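Local coordinates for protein BugD (Bordetella pertussis Tohama I, PDB 2F5X) that binds aspartic acid as a periplasmic solute receptor, probably to deliver it to a transport system of the tripartite tricarboxylate transporter family, at residues 25-30 with 172-176; 112-118 with 187-193; 178-182 with 199-205. The contacts are given in a common frame with arbitrary orientation. Residue numbers count along the deposited sequence, not the author numbering.

Contact 1 of 3, residues 25-30 with 172-176; sequences FAAGGP and KGTAP. With ASP (aspartic acid), chain D.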
loop_
_atom_site.group_PDB
_atom_site.type_symbol
_atom_site.label_atom_id
_atom_site.label_comp_id
_atom_site.label_asym_id
_atom_site.label_seq_id
_atom_site.Cartn_x
_atom_site.Cartn_y
_atom_site.Cartn_z
ATOM N N PHE A 25 -7.619 5.805 -0.996
ATOM C CA PHE A 25 -8.251 4.552 -1.409
ATOM C C PHE A 25 -9.555 4.340 -0.680
ATOM O O PHE A 25 -9.808 4.958 0.359
ATOM C CB PHE A 25 -7.328 3.362 -1.124
ATOM C CG PHE A 25 -6.053 3.396 -1.916
ATOM C CD1 PHE A 25 -6.048 3.030 -3.263
ATOM C CD2 PHE A 25 -4.872 3.813 -1.329
ATOM C CE1 PHE A 25 -4.880 3.085 -4.008
ATOM C CE2 PHE A 25 -3.689 3.864 -2.066
ATOM C CZ PHE A 25 -3.691 3.494 -3.407
ATOM N N ALA A 26 -10.371 3.441 -1.225
ATOM C CA ALA A 26 -11.674 3.129 -0.660
ATOM C C ALA A 26 -11.573 2.675 0.790
ATOM O O ALA A 26 -10.620 1.993 1.185
ATOM C CB ALA A 26 -12.351 2.054 -1.507
ATOM N N ALA A 27 -12.569 3.064 1.579
ATOM C CA ALA A 27 -12.674 2.642 2.971
ATOM C C ALA A 27 -12.724 1.119 3.072
ATOM O O ALA A 27 -13.247 0.442 2.179
ATOM C CB ALA A 27 -13.927 3.241 3.577
ATOM N N GLY A 28 -12.177 0.587 4.159
ATOM C CA GLY A 28 -12.262 -0.833 4.452
ATOM C C GLY A 28 -11.120 -1.676 3.910
ATOM O O GLY A 28 -11.095 -2.893 4.119
ATOM N N GLY A 29 -10.190 -1.042 3.194
ATOM C CA GLY A 29 -9.053 -1.740 2.613
ATOM C C GLY A 29 -7.796 -1.595 3.461
ATOM O O GLY A 29 -7.858 -1.146 4.601
ATOM N N PRO A 30 -6.657 -1.990 2.908
ATOM C CA PRO A 30 -5.418 -2.113 3.694
ATOM C C PRO A 30 -4.937 -0.785 4.285
ATOM O O PRO A 30 -4.640 -0.710 5.474
ATOM C CB PRO A 30 -4.416 -2.702 2.697
ATOM C CG PRO A 30 -5.015 -2.487 1.320
ATOM C CD PRO A 30 -6.494 -2.408 1.504
ATOM N N LYS A 172 -11.059 1.315 -7.026
ATOM C CA LYS A 172 -10.648 2.474 -6.227
ATOM C C LYS A 172 -9.911 2.079 -4.951
ATOM O O LYS A 172 -9.595 2.928 -4.114
ATOM C CB LYS A 172 -11.856 3.356 -5.894
ATOM C CG LYS A 172 -12.343 4.175 -7.083
ATOM C CD LYS A 172 -13.614 4.944 -6.732
ATOM C CE LYS A 172 -13.937 6.002 -7.784
ATOM N NZ LYS A 172 -13.682 5.560 -9.188
ATOM N N GLY A 173 -9.678 0.784 -4.785
ATOM C CA GLY A 173 -8.979 0.257 -3.624
ATOM C C GLY A 173 -9.089 -1.248 -3.651
ATOM O O GLY A 173 -9.871 -1.792 -4.436
ATOM N N THR A 174 -8.316 -1.943 -2.824
ATOM C CA THR A 174 -8.490 -3.404 -2.793
ATOM C C THR A 174 -9.619 -3.888 -1.894
ATOM O O THR A 174 -9.901 -5.082 -1.879
ATOM C CB THR A 174 -7.190 -4.159 -2.472
ATOM O OG1 THR A 174 -6.618 -3.619 -1.270
ATOM C CG2 THR A 174 -6.152 -3.915 -3.577
ATOM N N ALA A 175 -10.279 -2.988 -1.166
ATOM C CA ALA A 175 -11.531 -3.371 -0.516
ATOM C C ALA A 175 -12.624 -3.727 -1.560
ATOM O O ALA A 175 -13.153 -4.847 -1.528
ATOM C CB ALA A 175 -12.014 -2.289 0.484
ATOM N N PRO A 176 -12.969 -2.826 -2.485
ATOM C CA PRO A 176 -13.909 -3.199 -3.559
ATOM C C PRO A 176 -13.382 -4.340 -4.434
ATOM O O PRO A 176 -14.177 -5.176 -4.879
ATOM C CB PRO A 176 -14.062 -1.915 -4.388
ATOM C CG PRO A 176 -12.999 -1.013 -3.959
ATOM C CD PRO A 176 -12.592 -1.405 -2.564
HETATM N N ASP D . -3.394 0.229 -0.362
HETATM C CA ASP D . -4.563 0.307 -1.288
HETATM C C ASP D . -5.879 0.378 -0.529
HETATM O O ASP D . -6.942 0.018 -1.071
HETATM C CB ASP D . -4.575 -0.885 -2.236
HETATM C CG ASP D . -3.408 -0.875 -3.188
HETATM O OD1 ASP D . -3.193 -1.914 -3.856
HETATM O OD2 ASP D . -2.661 0.127 -3.332
HETATM O OXT ASP D . -5.860 0.793 0.630
HETATM O O HOH W 1 -9.554 -0.187 -0.419
#
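Two loops, each running into the N terminus of a helix, meet here around the bound aspartic acid: 25-30 links strand 19-23 to helix 30-46, and 172-176 leads into helix 174-182. One direct backbone hydrogen bond joins them, Ala26 N to Lys172 O at 3.0 Å, with a CA-H...O contact from Phe25 CA to the same Lys172 O at 3.4 Å. Ala26 CB packs on Pro176 CD (3.6 Å), while Ala175 CB lies 3.5 Å from Gly29 N. The loops come from the two lobes, whose closure on a solute held in the cleft between them is the binding scheme of periplasmic binding proteins, and helix N termini are well suited to hold the ligand alpha-carboxylate. Thr174 N, just after the N-cap Gly173, donates to ligand O at 3.0 Å. A water links the two segments and the ligand: it accepts from Ala175 N (3.0 Å) and lies within hydrogen-bonding distance of Ala26 O (2.9 Å) and ligand O (2.7 Å). The Phe25 ring lays one face over the ligand CA, and Pro30 CD approaches ligand OXT at 3.4 Å. Ser151, His81, Ala150, Thr31 and Gln192 supply further hydrogen bonds to the ligand.

Contact 2 of 3, residues 112-118 with 187-193; sequences PMTIIAR and DLMCDQT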
loop_
_atom_site.group_PDB
_atom_site.type_symbol
_atom_site.label_atom_id
_atom_site.label_comp_id
_atom_site.label_asym_id
_atom_site.label_seq_id
_atom_site.Cartn_x
_atom_site.Cartn_y
_atom_site.Cartn_z
ATOM N N PRO A 112 3.805 -6.503 3.918
ATOM C CA PRO A 112 4.076 -7.470 2.852
ATOM C C PRO A 112 2.815 -7.773 2.056
ATOM O O PRO A 112 1.705 -7.424 2.480
ATOM C CB PRO A 112 4.558 -8.709 3.618
ATOM C CG PRO A 112 3.827 -8.634 4.948
ATOM C CD PRO A 112 3.643 -7.157 5.233
HETATM N N MSE A 113 2.987 -8.399 0.901
HETATM C CA MSE A 113 1.845 -8.754 0.066
HETATM C C MSE A 113 1.682 -10.269 -0.117
HETATM O O MSE A 113 2.638 -11.042 0.059
HETATM C CB MSE A 113 1.921 -8.009 -1.265
HETATM C CG MSE A 113 2.009 -6.487 -1.064
HETATM SE SE MSE A 113 2.090 -5.567 -2.733
HETATM C CE MSE A 113 0.165 -5.734 -3.184
ATOM N N THR A 114 0.453 -10.672 -0.439
ATOM C CA THR A 114 0.104 -12.057 -0.719
ATOM C C THR A 114 -0.514 -12.165 -2.100
ATOM O O THR A 114 -1.374 -11.351 -2.459
ATOM C CB THR A 114 -0.949 -12.575 0.294
ATOM O OG1 THR A 114 -2.053 -11.651 0.351
ATOM C CG2 THR A 114 -0.370 -12.597 1.714
ATOM N N ILE A 115 -0.086 -13.174 -2.859
ATOM C CA ILE A 115 -0.725 -13.527 -4.130
ATOM C C ILE A 115 -1.896 -14.441 -3.795
ATOM O O ILE A 115 -1.695 -15.518 -3.236
ATOM C CB ILE A 115 0.268 -14.261 -5.073
ATOM C CG1 ILE A 115 1.535 -13.427 -5.320
ATOM C CG2 ILE A 115 -0.432 -14.691 -6.404
ATOM C CD1 ILE A 115 1.407 -12.398 -6.358
ATOM N N ILE A 116 -3.108 -13.996 -4.119
ATOM C CA ILE A 116 -4.319 -14.741 -3.789
ATOM C C ILE A 116 -5.221 -14.890 -5.011
ATOM O O ILE A 116 -5.065 -14.184 -6.013
ATOM C CB ILE A 116 -5.118 -14.060 -2.628
ATOM C CG1 ILE A 116 -5.574 -12.636 -3.015
ATOM C CG2 ILE A 116 -4.331 -14.081 -1.310
ATOM C CD1 ILE A 116 -6.574 -12.034 -2.010
ATOM N N ALA A 117 -6.187 -15.798 -4.915
ATOM C CA ALA A 117 -7.180 -15.961 -5.967
ATOM C C ALA A 117 -8.541 -16.282 -5.367
ATOM O O ALA A 117 -8.645 -16.588 -4.172
ATOM C CB ALA A 117 -6.749 -17.058 -6.939
ATOM N N ARG A 118 -9.577 -16.213 -6.200
ATOM C CA ARG A 118 -10.921 -16.586 -5.771
ATOM C C ARG A 118 -10.898 -17.999 -5.180
ATOM O O ARG A 118 -10.054 -18.824 -5.552
ATOM C CB ARG A 118 -11.923 -16.476 -6.932
ATOM C CG ARG A 118 -11.526 -17.183 -8.227
ATOM C CD ARG A 118 -12.616 -17.070 -9.299
ATOM N NE ARG A 118 -12.204 -17.532 -10.619
ATOM C CZ ARG A 118 -12.321 -18.782 -11.055
ATOM N NH1 ARG A 118 -12.814 -19.730 -10.257
ATOM N NH2 ARG A 118 -11.937 -19.088 -12.296
ATOM N N ASP A 187 -10.435 -12.925 -10.826
ATOM C CA ASP A 187 -9.788 -14.206 -10.513
ATOM C C ASP A 187 -8.610 -14.142 -9.562
ATOM O O ASP A 187 -8.509 -14.956 -8.653
ATOM C CB ASP A 187 -9.333 -14.922 -11.785
ATOM C CG ASP A 187 -10.461 -15.183 -12.747
ATOM O OD1 ASP A 187 -11.606 -15.425 -12.317
ATOM O OD2 ASP A 187 -10.288 -15.174 -13.972
ATOM N N LEU A 188 -7.724 -13.180 -9.787
ATOM C CA LEU A 188 -6.381 -13.198 -9.202
ATOM C C LEU A 188 -6.017 -11.803 -8.716
ATOM O O LEU A 188 -6.397 -10.821 -9.345
ATOM C CB LEU A 188 -5.412 -13.629 -10.315
ATOM C CG LEU A 188 -3.921 -13.778 -10.043
ATOM C CD1 LEU A 188 -3.677 -14.964 -9.093
ATOM C CD2 LEU A 188 -3.194 -13.968 -11.371
HETATM N N MSE A 189 -5.300 -11.708 -7.591
HETATM C CA MSE A 189 -4.876 -10.402 -7.082
HETATM C C MSE A 189 -3.640 -10.522 -6.209
HETATM O O MSE A 189 -3.464 -11.513 -5.513
HETATM C CB MSE A 189 -6.011 -9.803 -6.237
HETATM C CG MSE A 189 -5.725 -8.441 -5.652
HETATM SE SE MSE A 189 -7.371 -7.602 -5.049
HETATM C CE MSE A 189 -7.765 -8.566 -3.387
ATOM N N CYS A 190 -2.796 -9.497 -6.238
ATOM C CA CYS A 190 -1.764 -9.335 -5.218
ATOM C C CYS A 190 -2.194 -8.209 -4.316
ATOM O O CYS A 190 -2.509 -7.124 -4.797
ATOM C CB CYS A 190 -0.430 -8.971 -5.858
ATOM S SG CYS A 190 1.011 -9.046 -4.753
ATOM N N ASP A 191 -2.213 -8.452 -3.009
ATOM C CA ASP A 191 -2.792 -7.471 -2.072
ATOM C C ASP A 191 -2.057 -7.566 -0.726
ATOM O O ASP A 191 -1.373 -8.563 -0.448
ATOM C CB ASP A 191 -4.308 -7.725 -1.989
ATOM C CG ASP A 191 -5.077 -6.698 -1.151
ATOM O OD1 ASP A 191 -4.600 -5.573 -0.850
ATOM O OD2 ASP A 191 -6.240 -6.958 -0.787
ATOM N N GLN A 192 -2.153 -6.514 0.079
ATOM C CA GLN A 192 -1.411 -6.427 1.341
ATOM C C GLN A 192 -2.044 -7.265 2.434
ATOM O O GLN A 192 -3.266 -7.414 2.455
ATOM C CB GLN A 192 -1.335 -4.982 1.794
ATOM C CG GLN A 192 -0.521 -4.100 0.848
ATOM C CD GLN A 192 -0.900 -2.652 1.020
ATOM O OE1 GLN A 192 -1.613 -2.080 0.187
ATOM N NE2 GLN A 192 -0.462 -2.066 2.107
ATOM N N THR A 193 -1.215 -7.802 3.336
ATOM C CA THR A 193 -1.712 -8.624 4.449
ATOM C C THR A 193 -2.675 -7.890 5.390
ATOM O O THR A 193 -3.482 -8.523 6.062
ATOM C CB THR A 193 -0.555 -9.259 5.257
ATOM O OG1 THR A 193 0.318 -8.231 5.756
ATOM C CG2 THR A 193 0.326 -10.121 4.348
HETATM O O HOH W 2 -10.603 -17.936 -14.580
#
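Strands 112-117 and 188-192 run antiparallel, their axes 4.5 Å apart at closest approach, and backbone polar groups pair in regular order. Thr114 and Asp191 exchange two hydrogen bonds (Thr114 N to Asp191 O 2.8 Å, Asp191 N to Thr114 O 3.1 Å), as do Ile116 and Met189 (Ile116 N to Met189 O and Met189 N to Ile116 O, both 2.9 Å). The ladder is extended by Thr193 N to Pro112 O at 3.1 Å and by Arg118 N to Asp187 O at 3.0 Å. Arg118 NE adds a salt bridge to Asp187 OD1 (2.8 Å); its NH1 pairs with Asp120, its NH2 donates to a water (2.9 Å), and Asp187 OD2 accepts from Ser141 N. Asp191 OD1 accepts the backbone N of Gln192 (2.8 Å) and bonds Thr174, while OD2 bonds Asn195. Thr114 OG1 bonds Thr196, and Thr193 OG1 bonds Leu275 O. A disulfide ties Cys190 to Cys154. Gln192 OE1 reaches the ligand amino nitrogen, so the ladder ends at the solute pocket of a periplasmic binding protein.

Contact 3 of 3, residues 178-182 with 199-205; sequences MNDLL and QITSGKV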
loop_
_atom_site.group_PDB
_atom_site.type_symbol
_atom_site.label_atom_id
_atom_site.label_comp_id
_atom_site.label_asym_id
_atom_site.label_seq_id
_atom_site.Cartn_x
_atom_site.Cartn_y
_atom_site.Cartn_z
HETATM N N MSE A 178 -11.475 -6.837 -3.428
HETATM C CA MSE A 178 -11.695 -8.035 -2.610
HETATM C C MSE A 178 -13.151 -8.494 -2.644
HETATM O O MSE A 178 -13.424 -9.703 -2.711
HETATM C CB MSE A 178 -11.259 -7.806 -1.157
HETATM C CG MSE A 178 -11.479 -9.019 -0.254
HETATM SE SE MSE A 178 -10.389 -10.575 -0.723
HETATM C CE MSE A 178 -8.688 -9.949 0.110
ATOM N N ASN A 179 -14.078 -7.535 -2.600
ATOM C CA ASN A 179 -15.501 -7.847 -2.747
ATOM C C ASN A 179 -15.739 -8.671 -4.012
ATOM O O ASN A 179 -16.426 -9.693 -3.979
ATOM C CB ASN A 179 -16.341 -6.567 -2.828
ATOM C CG ASN A 179 -16.476 -5.853 -1.498
ATOM O OD1 ASN A 179 -16.416 -4.612 -1.441
ATOM N ND2 ASN A 179 -16.682 -6.616 -0.420
ATOM N N ASP A 180 -15.175 -8.216 -5.126
ATOM C CA ASP A 180 -15.355 -8.907 -6.393
ATOM C C ASP A 180 -14.636 -10.254 -6.411
ATOM O O ASP A 180 -15.142 -11.220 -6.992
ATOM C CB ASP A 180 -14.909 -8.039 -7.570
ATOM C CG ASP A 180 -16.032 -7.186 -8.129
ATOM O OD1 ASP A 180 -17.133 -7.159 -7.534
ATOM O OD2 ASP A 180 -15.904 -6.521 -9.171
ATOM N N LEU A 181 -13.466 -10.329 -5.776
ATOM C CA LEU A 181 -12.735 -11.594 -5.714
ATOM C C LEU A 181 -13.534 -12.624 -4.914
ATOM O O LEU A 181 -13.709 -13.772 -5.348
ATOM C CB LEU A 181 -11.345 -11.389 -5.101
ATOM C CG LEU A 181 -10.386 -12.579 -5.150
ATOM C CD1 LEU A 181 -9.646 -12.594 -6.465
ATOM C CD2 LEU A 181 -9.382 -12.474 -4.007
ATOM N N LEU A 182 -14.045 -12.201 -3.760
ATOM C CA LEU A 182 -14.898 -13.066 -2.945
ATOM C C LEU A 182 -16.166 -13.460 -3.694
ATOM O O LEU A 182 -16.673 -14.572 -3.518
ATOM C CB LEU A 182 -15.257 -12.396 -1.614
ATOM C CG LEU A 182 -14.111 -12.188 -0.626
ATOM C CD1 LEU A 182 -14.575 -11.303 0.531
ATOM C CD2 LEU A 182 -13.568 -13.504 -0.101
ATOM N N GLN A 199 -9.158 -12.997 5.127
ATOM C CA GLN A 199 -9.704 -13.895 4.124
ATOM C C GLN A 199 -8.851 -15.144 3.925
ATOM O O GLN A 199 -9.378 -16.205 3.604
ATOM C CB GLN A 199 -9.874 -13.171 2.785
ATOM C CG GLN A 199 -10.515 -11.787 2.886
ATOM C CD GLN A 199 -11.899 -11.812 3.498
ATOM O OE1 GLN A 199 -12.586 -12.835 3.465
ATOM N NE2 GLN A 199 -12.314 -10.681 4.068
ATOM N N ILE A 200 -7.540 -15.010 4.089
ATOM C CA ILE A 200 -6.651 -16.160 3.943
ATOM C C ILE A 200 -6.853 -17.152 5.091
ATOM O O ILE A 200 -7.075 -18.338 4.844
ATOM C CB ILE A 200 -5.181 -15.728 3.830
ATOM C CG1 ILE A 200 -4.946 -14.978 2.509
ATOM C CG2 ILE A 200 -4.264 -16.944 3.936
ATOM C CD1 ILE A 200 -3.608 -14.241 2.450
ATOM N N THR A 201 -6.794 -16.676 6.335
ATOM C CA THR A 201 -6.794 -17.597 7.475
ATOM C C THR A 201 -8.120 -18.327 7.644
ATOM O O THR A 201 -8.160 -19.404 8.242
ATOM C CB THR A 201 -6.418 -16.895 8.792
ATOM O OG1 THR A 201 -7.330 -15.816 9.036
ATOM C CG2 THR A 201 -5.054 -16.238 8.685
ATOM N N SER A 202 -9.193 -17.742 7.124
ATOM C CA SER A 202 -10.515 -18.376 7.174
ATOM C C SER A 202 -10.744 -19.343 6.004
ATOM O O SER A 202 -11.762 -20.063 5.954
ATOM C CB SER A 202 -11.597 -17.301 7.170
ATOM O OG SER A 202 -11.561 -16.600 5.940
ATOM N N GLY A 203 -9.799 -19.369 5.062
ATOM C CA GLY A 203 -9.911 -20.231 3.888
ATOM C C GLY A 203 -10.861 -19.723 2.818
ATOM O O GLY A 203 -11.259 -20.480 1.930
ATOM N N LYS A 204 -11.225 -18.445 2.890
ATOM C CA LYS A 204 -12.191 -17.867 1.958
ATOM C C LYS A 204 -11.583 -17.574 0.590
ATOM O O LYS A 204 -12.292 -17.562 -0.412
ATOM C CB LYS A 204 -12.817 -16.599 2.537
ATOM C CG LYS A 204 -13.906 -16.860 3.573
ATOM C CD LYS A 204 -14.347 -15.569 4.264
ATOM C CE LYS A 204 -15.277 -14.740 3.382
ATOM N NZ LYS A 204 -15.268 -13.265 3.716
ATOM N N VAL A 205 -10.279 -17.330 0.547
ATOM C CA VAL A 205 -9.582 -17.165 -0.732
ATOM C C VAL A 205 -8.448 -18.181 -0.829
ATOM O O VAL A 205 -7.985 -18.680 0.192
ATOM C CB VAL A 205 -9.022 -15.728 -0.913
ATOM C CG1 VAL A 205 -10.158 -14.707 -0.915
ATOM C CG2 VAL A 205 -7.970 -15.378 0.163
#
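The last turn of helix 174-182 meets the end of helix 193-201 and the bend that follows it, through side chains alone. Val205 is one bump. Its CG1 fits a hollow lined by three residues of the facing helix: Leu182 CD2 at 3.7 Å, Leu181 CD2 at 3.9 Å and SE of selenomethionine Met178 at 4.1 Å. Met178 and Leu182 stand one turn apart, and in return both reach Gln199, with Met178 CE 3.8 Å from Gln199 CG and Leu182 CD2 3.8 Å from Gln199 OE1. Leu182, with the greatest area covered (72 Å²), thus points its branched end between Val205, Gln199 and Lys204, whose NZ lies 3.8 Å from Leu182 CD1. The shape of the bend comes from a Schellman motif at Gly203, with positive phi; Lys204 N bonds back to Gln199 O at 3.0 Å, and the chain turns so that Lys204 and Val205 face the leucines. On the sheet side, Met178 and Leu181 also rest on Ile116 of strand 102-117. No hydrogen bond crosses the join: Lys204 NZ bonds Gln199 OE1 of its own segment at 2.7 Å, leaving apolar contacts, with Leu182 packed against a polar pair that satisfies itself.

Overall arrangement
From the N terminus, the loop at 25-30 is the first to take part, but contact 1 closes only when the chain reaches 172-176, after strand 102-117 has supplied the first half of contact 2. Helix 174-182 continues directly into contact 3, strand 188-192 then completes contact 2, and 199-205 closes contact 3. Contact 2 therefore crosses both others, whereas contacts 1 and 3 stand in series along helix 174-182. Thr174 OG1 and Asp191 OD1, 2.8 Å apart, join contact 1 to contact 2; Ile116 CD1 against Leu181 CD2, at 3.5 Å, joins contact 2 to contact 3. Contact 1 spans the cleft between lobes; contacts 2 and 3 join sheet and helices within the lobe carrying 172-205.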